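Local coordinates for SusD/RagB family nutrient-binding outer membrane lipoprotein (PDB 4F7A), which probably binds glycans, perhaps mucin O-glycans, at the outer membrane as a SusD-like, TPR-related lipoprotein, at residues A[25-33]-A[116-127]; A[187-198]-A[238-248]. All coordinates share one frame; numbering follows the deposited sequence. Where two conformers were deposited one is given.

In the fold
Both contacts lie in the helical body of the chain and share a border. Interaction 1, entirely buried, sets the end of helix 15-30 against helix 111-132 with hydrocarbon side chains, and its one crossing hydrogen bond comes where the first helix has given way to loop. Interaction 2, only partly buried, joins the loop before helix 193-210 to the strand 241-243 region; its sulfur and isoleucine groups pack inward, while amide, guanidinium, carboxylate and water serve the end near helix 193-210. The centres of interactions 1 and 2 lie about 12 Å apart. K30 NZ lies 2.7 Å from K246 O, and Y33 O lies 2.7 Å from Y248 OH, both probable hydrogen bonds, so segment 25-33 also holds 238-248.

Interaction 1: A[25-33]-A[116-127]; sequences FETIQKGIY and ATLILKVEAMHR
L120 offers its two methyls to segment 25-33. CD1 lies at the edge of the F25 ring, 3.8 Å from F25 CD1; CD2 reaches I32 CD1 at 4.1 Å. I28 points CG2, the branch anti to its backbone N, at L120 CB (3.8 Å). Branched aliphatic residues suit this buried, mostly apolar seam, and the small A116 leaves room for the F25 ring. T117 OG1 stands 3.2 Å from F25 CZ, but is hydrogen-bonded with F113 O and S100 OG. Q29 crosses L120 obliquely, CG against both methyls, and turns its amide back: NE2 donates to F25 O (3.0 Å, 169°) from the face opposite Q29 N. NE2 also bonds I185 O, and OE1 accepts from M187 N.

Beyond the helix end, I32 sets CG2 against R127 NE and E123 OE2. R127 bends at chi3 (54°), bringing NH2 to I32 O at 2.9 Å, above the carbonyl plane. A salt bridge from NH1 to E434 and a bond from NH2 to Q50 probably help to balance the buried charge. The axes of 25-30 and 116-127 approach to 10.4 Å and run roughly parallel, 28° apart, consistent with the TPR-like helical core of SusD proteins.

Interaction 2: A[187-198]-A[238-248]; sequences MCNCPTASRWIK and DENIQISGKGY. With ACT (acetate ion), chain F.
In this TPR-like fold the loop before helix 193-210 runs alongside strand 241-243 in the opposite direction; the loop is not itself a strand, and the other edge of 241-243 pairs with strand 329-332. S244 N donates to M187 O at 3.0 Å, whereas the Q242 N to C188 O bond is weak; CA-H...O contacts from I243, I241 and C188 fill in between. The selenomethionine M187 extends past G245 and turns at its last torsion, putting CE 3.4 Å from G245 O and near Y248 CB, with SE against the aliphatic chain of K246. A long, flexible side chain suits this uneven surface. In the type I' turn G245-Y248, G247 N donates to an acetate oxygen, the acetate probably coming from the crystallisation liquor. C188 CB rests on I243 CD1 and I241 CG2, while C190 SG meets I241 CD1 at 3.5 Å.

N189 swings its amide toward segment 238-248, CG anti to the backbone N (chi1 -166°). Both hydrogens of ND2 are used, on N240 O (2.8 Å) and D238 O (3.0 Å), both nearly straight and in the amide plane, which fixes the amide's rotation. The R195 guanidinium is sandwiched between P191 CD and E239 CG. The E239 carboxylate stacks 16° from parallel, so its salt bridge with R195 rests on charge alone. K198 supplies the directed bond, NZ to the syn lone pair of E239 OE1 at 2.8 Å, and one water links NZ to OE2. A second water accepts from R195 NE and donates to both N189 O and E239 O.

Interaction 1: A[25-33]-A[116-127]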
# COMPACT_ATOMS: atom_id res chain seq x y z
N PHE A 25 -1.79 17.37 -12.95
CA PHE A 25 -1.83 17.03 -11.55
C PHE A 25 -3.11 16.30 -11.15
O PHE A 25 -3.08 15.45 -10.28
CB PHE A 25 -1.65 18.27 -10.69
CG PHE A 25 -0.21 18.70 -10.60
CD1 PHE A 25 0.65 18.08 -9.72
CD2 PHE A 25 0.27 19.67 -11.44
CE1 PHE A 25 1.99 18.46 -9.66
CE2 PHE A 25 1.60 20.04 -11.41
CZ PHE A 25 2.45 19.44 -10.49
N GLU A 26 -4.20 16.65 -11.81
CA GLU A 26 -5.48 16.02 -11.56
C GLU A 26 -5.46 14.55 -12.00
O GLU A 26 -5.91 13.66 -11.28
CB GLU A 26 -6.58 16.78 -12.29
CG GLU A 26 -7.92 16.11 -12.14
CD GLU A 26 -9.06 16.83 -12.88
OE1 GLU A 26 -8.84 17.92 -13.46
OE2 GLU A 26 -10.18 16.27 -12.88
N THR A 27 -4.97 14.30 -13.21
CA THR A 27 -4.85 12.93 -13.72
C THR A 27 -3.92 12.07 -12.85
O THR A 27 -4.23 10.91 -12.52
CB THR A 27 -4.37 12.94 -15.16
OG1 THR A 27 -5.34 13.64 -15.94
CG2 THR A 27 -4.17 11.51 -15.72
N ILE A 28 -2.78 12.63 -12.46
CA ILE A 28 -1.81 11.87 -11.66
C ILE A 28 -2.42 11.50 -10.31
O ILE A 28 -2.33 10.35 -9.89
CB ILE A 28 -0.50 12.65 -11.44
CG1 ILE A 28 0.23 12.88 -12.78
CG2 ILE A 28 0.44 11.88 -10.48
CD1 ILE A 28 1.26 14.04 -12.75
N GLN A 29 -2.99 12.48 -9.61
CA GLN A 29 -3.54 12.23 -8.28
C GLN A 29 -4.75 11.26 -8.30
O GLN A 29 -4.92 10.44 -7.40
CB GLN A 29 -3.84 13.55 -7.57
CG GLN A 29 -2.53 14.16 -7.05
CD GLN A 29 -2.66 15.57 -6.58
OE1 GLN A 29 -2.65 15.85 -5.36
NE2 GLN A 29 -2.82 16.50 -7.53
N LYS A 30 -5.55 11.32 -9.36
CA LYS A 30 -6.65 10.36 -9.53
C LYS A 30 -6.16 8.96 -9.90
O LYS A 30 -6.90 8.00 -9.78
CB LYS A 30 -7.62 10.83 -10.60
CG LYS A 30 -8.39 12.07 -10.19
CD LYS A 30 -9.45 12.44 -11.24
CE LYS A 30 -10.31 13.60 -10.75
NZ LYS A 30 -11.26 14.13 -11.77
N GLY A 31 -4.92 8.87 -10.35
CA GLY A 31 -4.40 7.65 -10.93
C GLY A 31 -3.53 6.81 -10.01
O GLY A 31 -3.06 5.76 -10.42
N ILE A 32 -3.30 7.26 -8.78
CA ILE A 32 -2.48 6.48 -7.81
C ILE A 32 -3.32 5.32 -7.22
O ILE A 32 -3.03 4.16 -7.51
CB ILE A 32 -1.90 7.39 -6.71
CG1 ILE A 32 -0.97 8.45 -7.32
CG2 ILE A 32 -1.17 6.54 -5.62
CD1 ILE A 32 -0.68 9.66 -6.37
N TYR A 33 -4.31 5.64 -6.37
CA TYR A 33 -5.39 4.69 -5.95
C TYR A 33 -6.43 4.84 -7.04
O TYR A 33 -7.37 5.67 -6.96
CB TYR A 33 -5.96 5.12 -4.61
CG TYR A 33 -6.81 4.13 -3.82
CD1 TYR A 33 -6.23 3.05 -3.13
CD2 TYR A 33 -8.16 4.33 -3.67
CE1 TYR A 33 -7.00 2.21 -2.34
CE2 TYR A 33 -8.93 3.50 -2.88
CZ TYR A 33 -8.34 2.45 -2.22
OH TYR A 33 -9.13 1.65 -1.44
N ALA A 116 6.48 18.81 -6.49
CA ALA A 116 5.27 18.03 -6.30
C ALA A 116 5.12 16.90 -7.33
O ALA A 116 4.71 15.80 -7.00
CB ALA A 116 4.02 18.99 -6.33
N THR A 117 5.44 17.19 -8.58
CA THR A 117 5.41 16.20 -9.64
C THR A 117 6.29 15.02 -9.28
O THR A 117 5.86 13.88 -9.40
CB THR A 117 5.90 16.76 -10.99
OG1 THR A 117 4.99 17.73 -11.46
CG2 THR A 117 6.03 15.64 -12.04
N LEU A 118 7.51 15.31 -8.85
CA LEU A 118 8.48 14.25 -8.53
C LEU A 118 7.98 13.37 -7.40
O LEU A 118 8.08 12.15 -7.47
CB LEU A 118 9.84 14.83 -8.17
CG LEU A 118 10.58 15.43 -9.36
CD1 LEU A 118 11.94 16.00 -8.95
CD2 LEU A 118 10.75 14.42 -10.47
N ILE A 119 7.45 14.01 -6.35
CA ILE A 119 6.91 13.26 -5.20
C ILE A 119 5.75 12.36 -5.66
O ILE A 119 5.69 11.17 -5.33
CB ILE A 119 6.48 14.23 -4.06
CG1 ILE A 119 7.72 14.96 -3.51
CG2 ILE A 119 5.79 13.46 -2.88
CD1 ILE A 119 7.44 16.30 -2.85
N LEU A 120 4.82 12.91 -6.42
CA LEU A 120 3.72 12.09 -6.91
C LEU A 120 4.20 10.94 -7.81
O LEU A 120 3.64 9.85 -7.79
CB LEU A 120 2.72 12.95 -7.67
CG LEU A 120 1.94 13.96 -6.86
CD1 LEU A 120 1.13 14.87 -7.83
CD2 LEU A 120 1.05 13.29 -5.78
N LYS A 121 5.24 11.18 -8.60
CA LYS A 121 5.76 10.17 -9.51
C LYS A 121 6.35 8.99 -8.73
O LYS A 121 6.13 7.81 -9.07
CB LYS A 121 6.79 10.82 -10.44
CG LYS A 121 7.30 9.93 -11.54
CD LYS A 121 8.03 10.71 -12.63
CE LYS A 121 9.36 11.28 -12.16
NZ LYS A 121 10.07 12.13 -13.21
N VAL A 122 7.05 9.30 -7.65
CA VAL A 122 7.61 8.27 -6.77
C VAL A 122 6.50 7.57 -6.01
O VAL A 122 6.51 6.34 -5.88
CB VAL A 122 8.63 8.85 -5.76
CG1 VAL A 122 9.05 7.77 -4.76
CG2 VAL A 122 9.81 9.42 -6.48
N GLU A 123 5.53 8.34 -5.51
CA GLU A 123 4.35 7.74 -4.86
C GLU A 123 3.64 6.72 -5.77
O GLU A 123 3.29 5.64 -5.33
CB GLU A 123 3.35 8.84 -4.41
CG GLU A 123 1.97 8.30 -3.98
CD GLU A 123 2.00 7.35 -2.81
OE1 GLU A 123 3.02 7.32 -2.07
OE2 GLU A 123 0.98 6.63 -2.62
N ALA A 124 3.43 7.07 -7.04
CA ALA A 124 2.79 6.16 -7.99
C ALA A 124 3.64 4.95 -8.29
O ALA A 124 3.16 3.83 -8.28
CB ALA A 124 2.46 6.89 -9.31
N MSE A 125 4.92 5.17 -8.59
CA MSE A 125 5.70 4.11 -9.20
C MSE A 125 6.35 3.16 -8.20
O MSE A 125 6.67 2.04 -8.57
CB MSE A 125 6.74 4.70 -10.15
CG MSE A 125 6.12 5.53 -11.28
SE MSE A 125 4.68 4.65 -12.21
CE MSE A 125 5.75 3.38 -13.20
N HIS A 126 6.54 3.56 -6.96
CA HIS A 126 7.07 2.60 -5.98
C HIS A 126 6.02 1.51 -5.77
O HIS A 126 6.37 0.36 -5.56
CB HIS A 126 7.52 3.27 -4.66
CG HIS A 126 6.42 3.47 -3.66
ND1 HIS A 126 5.51 4.49 -3.76
CD2 HIS A 126 6.07 2.76 -2.56
CE1 HIS A 126 4.65 4.42 -2.76
NE2 HIS A 126 4.96 3.37 -2.02
N ARG A 127 4.73 1.87 -5.89
CA ARG A 127 3.65 0.87 -5.82
C ARG A 127 3.72 -0.18 -6.95
O ARG A 127 3.35 -1.34 -6.75
CB ARG A 127 2.29 1.57 -5.85
CG ARG A 127 1.96 2.33 -4.57
CD ARG A 127 0.90 3.41 -4.77
NE ARG A 127 -0.35 2.98 -5.40
CZ ARG A 127 -1.40 2.44 -4.76
NH1 ARG A 127 -1.37 2.18 -3.46
NH2 ARG A 127 -2.50 2.15 -5.43

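Interaction 2: A[187-198]-A[238-248]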
# COMPACT_ATOMS: atom_id res chain seq x y z
N MSE A 187 -4.75 17.89 -4.38
CA MSE A 187 -5.72 16.81 -4.17
C MSE A 187 -5.22 15.73 -3.23
O MSE A 187 -5.83 14.67 -3.18
CB MSE A 187 -6.08 16.13 -5.51
CG MSE A 187 -6.88 16.99 -6.42
SE MSE A 187 -7.20 16.01 -8.07
CE MSE A 187 -7.97 14.36 -7.41
N CYS A 188 -4.15 15.98 -2.48
CA CYS A 188 -3.58 14.93 -1.62
C CYS A 188 -3.38 15.38 -0.17
O CYS A 188 -2.67 14.72 0.58
CB CYS A 188 -2.27 14.40 -2.20
SG CYS A 188 -1.01 15.67 -2.36
N ASN A 189 -4.04 16.47 0.22
CA ASN A 189 -3.96 17.03 1.58
C ASN A 189 -2.56 17.61 1.87
O ASN A 189 -2.02 17.46 2.97
CB ASN A 189 -4.41 16.02 2.65
CG ASN A 189 -4.65 16.66 4.03
OD1 ASN A 189 -5.04 17.83 4.13
ND2 ASN A 189 -4.44 15.89 5.09
N CYS A 190 -2.00 18.29 0.85
CA CYS A 190 -0.77 19.07 0.97
C CYS A 190 -1.05 20.51 0.53
O CYS A 190 -0.94 20.85 -0.65
CB CYS A 190 0.38 18.46 0.16
SG CYS A 190 0.95 16.90 0.82
N PRO A 191 -1.47 21.35 1.47
CA PRO A 191 -1.91 22.68 1.07
C PRO A 191 -0.79 23.70 0.97
O PRO A 191 -1.04 24.83 0.57
CB PRO A 191 -2.86 23.08 2.21
CG PRO A 191 -2.27 22.39 3.40
CD PRO A 191 -1.83 21.05 2.87
N THR A 192 0.42 23.31 1.37
CA THR A 192 1.56 24.19 1.34
C THR A 192 2.78 23.47 0.81
O THR A 192 2.87 22.23 0.81
CB THR A 192 1.92 24.74 2.74
OG1 THR A 192 2.35 23.66 3.58
CG2 THR A 192 0.76 25.49 3.41
N ALA A 193 3.75 24.26 0.35
CA ALA A 193 5.05 23.72 -0.07
C ALA A 193 5.73 22.92 1.04
O ALA A 193 6.21 21.80 0.80
CB ALA A 193 5.95 24.86 -0.56
N SER A 194 5.72 23.42 2.27
CA SER A 194 6.26 22.66 3.39
C SER A 194 5.59 21.31 3.58
O SER A 194 6.27 20.33 3.89
CB SER A 194 6.16 23.45 4.70
OG SER A 194 7.00 24.57 4.69
N ARG A 195 4.27 21.23 3.36
CA ARG A 195 3.58 19.96 3.50
C ARG A 195 3.95 18.94 2.43
O ARG A 195 4.00 17.74 2.70
CB ARG A 195 2.07 20.17 3.56
CG ARG A 195 1.59 20.85 4.85
CD ARG A 195 1.25 19.86 5.95
NE ARG A 195 0.01 19.15 5.66
CZ ARG A 195 -1.21 19.61 5.92
NH1 ARG A 195 -1.40 20.78 6.52
NH2 ARG A 195 -2.26 18.88 5.59
N TRP A 196 4.25 19.41 1.23
CA TRP A 196 4.80 18.53 0.19
C TRP A 196 6.16 17.96 0.59
O TRP A 196 6.42 16.79 0.37
CB TRP A 196 4.91 19.28 -1.15
CG TRP A 196 3.61 19.34 -1.89
CD1 TRP A 196 2.72 20.38 -1.91
CD2 TRP A 196 3.04 18.31 -2.72
NE1 TRP A 196 1.64 20.07 -2.70
CE2 TRP A 196 1.81 18.81 -3.22
CE3 TRP A 196 3.44 17.03 -3.10
CZ2 TRP A 196 1.00 18.07 -4.07
CZ3 TRP A 196 2.62 16.28 -3.94
CH2 TRP A 196 1.41 16.81 -4.41
N ILE A 197 7.01 18.78 1.20
CA ILE A 197 8.30 18.29 1.66
C ILE A 197 8.14 17.26 2.78
O ILE A 197 8.81 16.21 2.79
CB ILE A 197 9.24 19.44 2.12
CG1 ILE A 197 9.50 20.42 0.97
CG2 ILE A 197 10.58 18.83 2.66
CD1 ILE A 197 10.37 21.68 1.35
N LYS A 198 7.20 17.52 3.70
CA LYS A 198 6.87 16.54 4.75
C LYS A 198 6.36 15.20 4.20
O LYS A 198 6.74 14.13 4.68
CB LYS A 198 5.88 17.18 5.72
CG LYS A 198 5.62 16.40 6.98
CD LYS A 198 4.57 17.07 7.86
CE LYS A 198 4.94 18.47 8.27
NZ LYS A 198 4.12 18.91 9.47
N ASP A 238 -4.44 14.59 10.93
CA ASP A 238 -5.01 15.68 10.15
C ASP A 238 -4.17 15.97 8.90
O ASP A 238 -4.66 16.58 7.97
CB ASP A 238 -5.17 16.94 11.00
CG ASP A 238 -6.21 16.77 12.10
OD1 ASP A 238 -7.15 15.96 11.94
OD2 ASP A 238 -6.08 17.46 13.14
N GLU A 239 -2.93 15.49 8.88
CA GLU A 239 -2.01 15.72 7.74
C GLU A 239 -1.80 14.46 6.88
O GLU A 239 -0.88 14.40 6.07
CB GLU A 239 -0.68 16.29 8.25
CG GLU A 239 -0.86 17.65 8.96
CD GLU A 239 0.42 18.45 9.15
OE1 GLU A 239 1.53 17.90 9.10
OE2 GLU A 239 0.30 19.66 9.40
N ASN A 240 -2.64 13.46 7.06
CA ASN A 240 -2.49 12.20 6.31
C ASN A 240 -2.57 12.52 4.81
O ASN A 240 -3.37 13.35 4.39
CB ASN A 240 -3.62 11.23 6.68
CG ASN A 240 -3.39 10.53 7.99
OD1 ASN A 240 -2.35 10.73 8.63
ND2 ASN A 240 -4.38 9.72 8.41
N ILE A 241 -1.73 11.87 4.02
CA ILE A 241 -1.82 11.98 2.56
C ILE A 241 -2.99 11.10 2.13
O ILE A 241 -3.01 9.90 2.39
CB ILE A 241 -0.53 11.52 1.86
CG1 ILE A 241 0.70 12.26 2.45
CG2 ILE A 241 -0.64 11.71 0.33
CD1 ILE A 241 0.63 13.82 2.49
N GLN A 242 -3.95 11.73 1.46
CA GLN A 242 -5.17 11.06 1.04
C GLN A 242 -5.77 11.84 -0.11
O GLN A 242 -5.71 13.06 -0.14
CB GLN A 242 -6.17 10.99 2.19
CG GLN A 242 -6.47 12.30 2.89
CD GLN A 242 -7.30 12.09 4.14
OE1 GLN A 242 -7.30 11.01 4.71
NE2 GLN A 242 -8.00 13.12 4.56
N ILE A 243 -6.31 11.11 -1.07
CA ILE A 243 -6.77 11.69 -2.33
C ILE A 243 -8.24 12.09 -2.30
O ILE A 243 -9.11 11.28 -1.94
CB ILE A 243 -6.58 10.73 -3.50
CG1 ILE A 243 -5.10 10.32 -3.63
CG2 ILE A 243 -7.11 11.39 -4.83
CD1 ILE A 243 -4.09 11.47 -3.88
N SER A 244 -8.50 13.32 -2.71
CA SER A 244 -9.87 13.82 -2.85
C SER A 244 -9.92 15.09 -3.67
O SER A 244 -8.93 15.82 -3.79
CB SER A 244 -10.53 14.07 -1.48
OG SER A 244 -9.90 15.14 -0.78
N GLY A 245 -11.11 15.34 -4.21
CA GLY A 245 -11.41 16.59 -4.90
C GLY A 245 -11.51 16.38 -6.40
O GLY A 245 -11.24 15.28 -6.92
N LYS A 246 -11.91 17.44 -7.09
CA LYS A 246 -12.08 17.46 -8.55
C LYS A 246 -12.96 16.33 -9.09
O LYS A 246 -12.72 15.82 -10.19
CB LYS A 246 -10.71 17.51 -9.25
CG LYS A 246 -9.93 18.81 -8.96
CD LYS A 246 -8.77 19.00 -9.95
CE LYS A 246 -8.04 20.31 -9.75
NZ LYS A 246 -8.68 21.41 -10.53
N GLY A 247 -13.98 15.95 -8.33
CA GLY A 247 -14.89 14.87 -8.74
C GLY A 247 -14.40 13.43 -8.51
O GLY A 247 -15.11 12.48 -8.82
N TYR A 248 -13.19 13.26 -7.96
CA TYR A 248 -12.68 11.92 -7.64
C TYR A 248 -13.66 11.18 -6.74
O TYR A 248 -14.22 11.75 -5.82
CB TYR A 248 -11.35 12.02 -6.92
CG TYR A 248 -10.73 10.71 -6.50
CD1 TYR A 248 -10.02 9.92 -7.41
CD2 TYR A 248 -10.82 10.27 -5.18
CE1 TYR A 248 -9.42 8.74 -7.02
CE2 TYR A 248 -10.21 9.07 -4.78
CZ TYR A 248 -9.50 8.32 -5.70
OH TYR A 248 -8.90 7.15 -5.30
C ACT F . -15.77 17.01 -5.00
O ACT F . -14.71 16.53 -5.48
OXT ACT F . -16.69 17.28 -5.82
CH3 ACT F . -15.96 17.25 -3.53
O HOH W 1 -0.06 16.49 4.60
O HOH W 2 2.46 21.39 9.41